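PDB 5XDC: thermophilic dibenzothiophene desulfurization enzyme C from Paenibacillus sp. A11-2, which probably catalyses the FMNH2- and O2-dependent oxidation of dibenzothiophene to its 5-oxide and then to the 5,5-dioxide. Local coordinates for residues 97-102 against 322-327; 160-165 against 196-201. All coordinates share one frame; numbering follows the deposited sequence.

Overall arrangement
Contacts 1 and 2 are both partly buried, centres about 26 Å and nearest atoms about 5 Å apart, and both segments of contact 2 fall between those of contact 1 in the sequence. Contact 1 joins helices 85-104 and 293-324, which belong to the N- and C-terminal acyl-CoA dehydrogenase families; contact 2 stays within the middle-domain family, between a loop and strand 196-198. Helix 85-104 relates them, since it carries 97-102 and touches Ser160. In contact 1 the ring of Trp324 lies against helix 85-104, while sulfates bind Arg326 and Asn327, away from that helix. Contact 2 is smaller: valine methyls meet a backbone carbonyl, and a water on Gly200 N adds a weak link to Ser162.

Contact 1: residues 97-102 against 322-327; sequences NFAYVD and ELWERN. With SO4 (sulfate ion), chain N; SO4 (sulfate ion), chain K.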
loop_
_atom_site.group_PDB
_atom_site.type_symbol
_atom_site.label_atom_id
_atom_site.label_comp_id
_atom_site.label_asym_id
_atom_site.label_seq_id
_atom_site.Cartn_x
_atom_site.Cartn_y
_atom_site.Cartn_z
ATOM N N ASN B 97 -18.466 27.069 -12.244
ATOM C CA ASN B 97 -19.122 27.827 -13.301
ATOM C C ASN B 97 -18.993 29.324 -13.047
ATOM O O ASN B 97 -18.658 30.093 -13.959
ATOM C CB ASN B 97 -20.595 27.432 -13.397
ATOM C CG ASN B 97 -20.795 25.950 -13.738
ATOM O OD1 ASN B 97 -19.962 25.342 -14.403
ATOM N ND2 ASN B 97 -21.899 25.384 -13.286
ATOM N N PHE B 98 -19.218 29.737 -11.807
ATOM C CA PHE B 98 -19.071 31.139 -11.444
ATOM C C PHE B 98 -17.652 31.628 -11.694
ATOM O O PHE B 98 -17.450 32.724 -12.223
ATOM C CB PHE B 98 -19.444 31.341 -9.983
ATOM C CG PHE B 98 -19.251 32.749 -9.538
ATOM C CD1 PHE B 98 -20.251 33.678 -9.739
ATOM C CD2 PHE B 98 -18.048 33.163 -8.996
ATOM C CE1 PHE B 98 -20.075 34.994 -9.369
ATOM C CE2 PHE B 98 -17.873 34.502 -8.625
ATOM C CZ PHE B 98 -18.887 35.397 -8.815
ATOM N N ALA B 99 -16.653 30.832 -11.315
ATOM C CA ALA B 99 -15.272 31.231 -11.545
ATOM C C ALA B 99 -15.004 31.479 -13.018
ATOM O O ALA B 99 -14.329 32.449 -13.376
ATOM C CB ALA B 99 -14.318 30.173 -10.998
ATOM N N TYR B 100 -15.507 30.606 -13.897
ATOM C CA TYR B 100 -15.306 30.817 -15.322
ATOM C C TYR B 100 -15.914 32.144 -15.755
ATOM O O TYR B 100 -15.284 32.927 -16.473
ATOM C CB TYR B 100 -15.906 29.658 -16.128
ATOM C CG TYR B 100 -15.437 29.674 -17.552
ATOM C CD1 TYR B 100 -16.031 30.512 -18.503
ATOM C CD2 TYR B 100 -14.358 28.900 -17.955
ATOM C CE1 TYR B 100 -15.572 30.547 -19.800
ATOM C CE2 TYR B 100 -13.898 28.924 -19.248
ATOM C CZ TYR B 100 -14.497 29.764 -20.175
ATOM O OH TYR B 100 -14.033 29.797 -21.460
ATOM N N VAL B 101 -17.141 32.408 -15.322
ATOM C CA VAL B 101 -17.791 33.668 -15.670
ATOM C C VAL B 101 -16.964 34.843 -15.170
ATOM O O VAL B 101 -16.715 35.808 -15.904
ATOM C CB VAL B 101 -19.217 33.705 -15.103
ATOM C CG1 VAL B 101 -19.820 35.115 -15.269
ATOM C CG2 VAL B 101 -20.103 32.666 -15.780
ATOM N N ASP B 102 -16.527 34.780 -13.909
ATOM C CA ASP B 102 -15.794 35.902 -13.332
ATOM C C ASP B 102 -14.479 36.149 -14.058
ATOM O O ASP B 102 -14.043 37.302 -14.171
ATOM C CB ASP B 102 -15.527 35.668 -11.856
ATOM C CG ASP B 102 -15.183 36.953 -11.131
ATOM O OD1 ASP B 102 -16.113 37.740 -10.887
ATOM O OD2 ASP B 102 -13.998 37.166 -10.826
ATOM N N GLU B 322 -5.307 34.281 -2.940
ATOM C CA GLU B 322 -4.299 35.305 -3.221
ATOM C C GLU B 322 -4.229 35.605 -4.715
ATOM O O GLU B 322 -4.232 36.771 -5.130
ATOM C CB GLU B 322 -2.930 34.866 -2.686
ATOM C CG GLU B 322 -1.797 35.852 -2.996
ATOM C CD GLU B 322 -1.800 37.074 -2.093
ATOM O OE1 GLU B 322 -2.767 37.242 -1.317
ATOM O OE2 GLU B 322 -0.833 37.868 -2.163
ATOM N N LEU B 323 -4.176 34.565 -5.548
ATOM C CA LEU B 323 -4.047 34.799 -6.981
ATOM C C LEU B 323 -5.356 35.269 -7.605
ATOM O O LEU B 323 -5.331 35.985 -8.610
ATOM C CB LEU B 323 -3.544 33.536 -7.677
ATOM C CG LEU B 323 -2.135 33.076 -7.269
ATOM C CD1 LEU B 323 -1.731 31.893 -8.080
ATOM C CD2 LEU B 323 -1.097 34.195 -7.418
ATOM N N TRP B 324 -6.491 34.879 -7.024
ATOM C CA TRP B 324 -7.800 35.362 -7.465
ATOM C C TRP B 324 -7.918 36.870 -7.337
ATOM O O TRP B 324 -8.633 37.503 -8.123
ATOM C CB TRP B 324 -8.868 34.693 -6.620
ATOM C CG TRP B 324 -10.322 35.048 -6.819
ATOM C CD1 TRP B 324 -11.092 35.817 -5.996
ATOM C CD2 TRP B 324 -11.192 34.573 -7.851
ATOM N NE1 TRP B 324 -12.384 35.858 -6.456
ATOM C CE2 TRP B 324 -12.469 35.102 -7.595
ATOM C CE3 TRP B 324 -11.015 33.743 -8.963
ATOM C CZ2 TRP B 324 -13.566 34.829 -8.410
ATOM C CZ3 TRP B 324 -12.102 33.479 -9.772
ATOM C CH2 TRP B 324 -13.358 34.020 -9.493
ATOM N N GLU B 325 -7.262 37.450 -6.335
ATOM C CA GLU B 325 -7.316 38.887 -6.099
ATOM C C GLU B 325 -6.319 39.668 -6.946
ATOM O O GLU B 325 -6.403 40.900 -6.977
ATOM C CB GLU B 325 -7.066 39.174 -4.615
ATOM C CG GLU B 325 -8.162 38.683 -3.688
ATOM C CD GLU B 325 -7.786 38.830 -2.227
ATOM O OE1 GLU B 325 -6.669 39.318 -1.951
ATOM O OE2 GLU B 325 -8.595 38.459 -1.359
ATOM N N ARG B 326 -5.404 39.001 -7.645
ATOM C CA ARG B 326 -4.400 39.697 -8.440
ATOM C C ARG B 326 -4.997 40.182 -9.752
ATOM O O ARG B 326 -5.888 39.550 -10.322
ATOM C CB ARG B 326 -3.214 38.787 -8.751
ATOM C CG ARG B 326 -2.494 38.249 -7.540
ATOM C CD ARG B 326 -1.573 39.270 -6.926
ATOM N NE ARG B 326 -0.993 38.789 -5.678
ATOM C CZ ARG B 326 0.120 38.065 -5.593
ATOM N NH1 ARG B 326 0.791 37.732 -6.682
ATOM N NH2 ARG B 326 0.564 37.678 -4.407
ATOM N N ASN B 327 -4.483 41.312 -10.245
ATOM C CA ASN B 327 -4.880 41.773 -11.567
ATOM C C ASN B 327 -4.228 40.954 -12.663
ATOM O O ASN B 327 -4.838 40.727 -13.709
ATOM C CB ASN B 327 -4.528 43.252 -11.742
ATOM C CG ASN B 327 -5.260 44.139 -10.761
ATOM O OD1 ASN B 327 -6.465 43.983 -10.548
ATOM N ND2 ASN B 327 -4.532 45.065 -10.140
HETATM S S SO4 N . -1.242 42.692 -9.382
HETATM O O1 SO4 N . -0.179 42.187 -8.516
HETATM O O2 SO4 N . -2.521 42.638 -8.674
HETATM O O3 SO4 N . -0.965 44.084 -9.742
HETATM O O4 SO4 N . -1.277 41.884 -10.601
HETATM S S SO4 K . 3.906 36.024 -5.360
HETATM O O1 SO4 K . 5.142 36.135 -4.586
HETATM O O2 SO4 K . 2.780 35.844 -4.444
HETATM O O3 SO4 K . 3.699 37.251 -6.135
HETATM O O4 SO4 K . 4.058 34.905 -6.288
#
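Asp102 and Trp324 form the heart of this contact, the acidic side chain crossing the six-membered half of the Trp324 ring with carboxylate and ring planes 28° apart. From its root outward, Asp102 CB lies 3.6 Å from Trp324 CH2, CG comes to 3.8 Å from Trp324 CZ2, and OD2 closes to 3.4 Å from that same CZ2, all by van der Waals contact. The other oxygen, OD1, is hydrogen-bonded to Tyr114 OH, which ties down the carboxylate. The CG of Trp324 stands anti to the backbone N (chi1 178°), carrying the six-membered ring across to helix 85-104. There CZ3 touches Ala99 CB at 4.2 Å, while CZ2 and Phe98 CE2 meet edge to edge at 4.3 Å. Trp70 packs edge-to-face against the Trp324 ring.

On the side of 322-327 away from helix 85-104, two sulfates, probably from the crystallisation liquor, are bound. Arg326 grips one through two N-H groups at the guanidinium edge, NH1 to O3 at 3.0 Å and NH2 to O2 at 2.9 Å. NH2 also makes a salt bridge with Glu322 OE2 at 2.7 Å, on the anti side of the carboxylate. A leucine in place of Arg326 would probably leave Glu322 without its charged mate and cost this sulfate two of its bonds, with Arg319 and Gln333 still holding it. The other sulfate is held by the backbone N of Asn327 and of His328. The whole is a helix-to-helix contact of the acyl-CoA dehydrogenase fold, in which a tryptophan near the end of a C-terminal-domain helix packs on an N-terminal-domain helix.

Contact 2: residues 160-165 against 196-201; sequences SGSADA and VQVNGD
Val198 points its side chain at Ser162: both methyls lie against the Ser162 carbonyl, and CG1 alone also reaches OG. With CG1 anti to the backbone N (chi1 178°), CG2 turns to the serine backbone and lies 3.5 Å from Ser162 O. CG1 lies 3.7 Å from that oxygen and 3.8 Å from Ser162 OG. The same methyl is 4.4 Å from Ala163 CB. Ser162 directs its side chain toward the strand. OG has the carbonyl oxygens of Cys159, the stronger partner, and Asp211 within hydrogen-bonding reach; its single proton can serve both only by being shared. A water accepts from Gly200 N at 3.0 Å and bonds only weakly to Ser162 OG. One residue before Val198, Gln197 curls forward along the strand, and NE2 donates to Val198 O at 3.0 Å, from above the carbonyl plane.

Segment 160-165 belongs to the loop between strands 155-156 and 167-174; its Ser160 touches the bound indole and rests on His89 and Tyr93 of helix 85-104. Asp164 turns away from Val198 to salt bridges with Lys43, Arg46 and Arg50 of helix 43-52. Strand 196-198 is an outer strand, within this chain, of a small antiparallel sheet, alongside strand 215-217, whose Val215 touches Ser162.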
loop_
_atom_site.group_PDB
_atom_site.type_symbol
_atom_site.label_atom_id
_atom_site.label_comp_id
_atom_site.label_asym_id
_atom_site.label_seq_id
_atom_site.Cartn_x
_atom_site.Cartn_y
_atom_site.Cartn_z
ATOM N N SER B 160 -23.065 18.503 -15.827
ATOM C CA SER B 160 -23.353 18.474 -14.399
ATOM C C SER B 160 -24.253 19.627 -13.975
ATOM O O SER B 160 -24.059 20.776 -14.378
ATOM C CB SER B 160 -22.048 18.520 -13.604
ATOM O OG SER B 160 -21.201 17.455 -13.991
ATOM N N GLY B 161 -25.233 19.317 -13.139
ATOM C CA GLY B 161 -26.120 20.332 -12.621
ATOM C C GLY B 161 -26.968 20.999 -13.678
ATOM O O GLY B 161 -27.416 22.132 -13.481
ATOM N N SER B 162 -27.236 20.308 -14.783
ATOM C CA SER B 162 -27.943 20.934 -15.888
ATOM C C SER B 162 -29.447 21.014 -15.673
ATOM O O SER B 162 -30.119 21.730 -16.416
ATOM C CB SER B 162 -27.649 20.185 -17.199
ATOM O OG SER B 162 -27.946 18.809 -17.098
ATOM N N ALA B 163 -29.992 20.323 -14.681
ATOM C CA ALA B 163 -31.417 20.393 -14.391
ATOM C C ALA B 163 -31.665 21.460 -13.340
ATOM O O ALA B 163 -30.850 21.652 -12.435
ATOM C CB ALA B 163 -31.942 19.049 -13.881
ATOM N N ASP B 164 -32.796 22.154 -13.460
ATOM C CA ASP B 164 -33.163 23.187 -12.486
ATOM C C ASP B 164 -32.094 24.282 -12.398
ATOM O O ASP B 164 -31.917 24.912 -11.359
ATOM C CB ASP B 164 -33.410 22.561 -11.111
ATOM C CG ASP B 164 -33.893 23.565 -10.066
ATOM O OD1 ASP B 164 -34.858 24.317 -10.350
ATOM O OD2 ASP B 164 -33.314 23.593 -8.951
ATOM N N ALA B 165 -31.382 24.528 -13.491
ATOM C CA ALA B 165 -30.329 25.538 -13.532
ATOM C C ALA B 165 -30.895 26.862 -14.025
ATOM O O ALA B 165 -31.544 26.911 -15.075
ATOM C CB ALA B 165 -29.196 25.097 -14.458
ATOM N N VAL B 196 -33.088 24.501 -26.226
ATOM C CA VAL B 196 -32.342 23.795 -25.185
ATOM C C VAL B 196 -33.225 22.696 -24.613
ATOM O O VAL B 196 -34.331 22.959 -24.127
ATOM C CB VAL B 196 -31.881 24.753 -24.078
ATOM C CG1 VAL B 196 -31.219 23.963 -22.928
ATOM C CG2 VAL B 196 -30.903 25.784 -24.641
ATOM N N GLN B 197 -32.729 21.458 -24.640
ATOM C CA GLN B 197 -33.450 20.339 -24.039
ATOM C C GLN B 197 -32.518 19.643 -23.059
ATOM O O GLN B 197 -31.507 19.064 -23.468
ATOM C CB GLN B 197 -33.956 19.357 -25.100
ATOM C CG GLN B 197 -34.682 18.144 -24.525
ATOM C CD GLN B 197 -35.938 18.513 -23.763
ATOM O OE1 GLN B 197 -36.843 19.160 -24.303
ATOM N NE2 GLN B 197 -36.006 18.100 -22.497
ATOM N N VAL B 198 -32.848 19.736 -21.776
ATOM C CA VAL B 198 -32.140 19.004 -20.729
ATOM C C VAL B 198 -32.711 17.595 -20.713
ATOM O O VAL B 198 -33.908 17.415 -20.490
ATOM C CB VAL B 198 -32.305 19.687 -19.368
ATOM C CG1 VAL B 198 -31.600 18.892 -18.275
ATOM C CG2 VAL B 198 -31.778 21.112 -19.436
ATOM N N ASN B 199 -31.864 16.591 -20.952
ATOM C CA ASN B 199 -32.406 15.272 -21.275
ATOM C C ASN B 199 -32.696 14.381 -20.071
ATOM O O ASN B 199 -33.451 13.414 -20.221
ATOM C CB ASN B 199 -31.465 14.545 -22.228
ATOM C CG ASN B 199 -31.445 15.179 -23.597
ATOM O OD1 ASN B 199 -32.494 15.540 -24.136
ATOM N ND2 ASN B 199 -30.258 15.353 -24.152
ATOM N N GLY B 200 -32.139 14.657 -18.894
ATOM C CA GLY B 200 -32.464 13.838 -17.735
ATOM C C GLY B 200 -31.982 12.397 -17.792
ATOM O O GLY B 200 -32.493 11.558 -17.050
ATOM N N ASP B 201 -30.977 12.105 -18.614
ATOM C CA ASP B 201 -30.490 10.740 -18.846
ATOM C C ASP B 201 -29.271 10.446 -17.970
ATOM O O ASP B 201 -28.153 10.245 -18.453
ATOM C CB ASP B 201 -30.148 10.566 -20.322
ATOM C CG ASP B 201 -29.222 11.667 -20.839
ATOM O OD1 ASP B 201 -29.325 12.811 -20.348
ATOM O OD2 ASP B 201 -28.389 11.419 -21.725
HETATM O O HOH W 1 -29.487 16.039 -18.511
#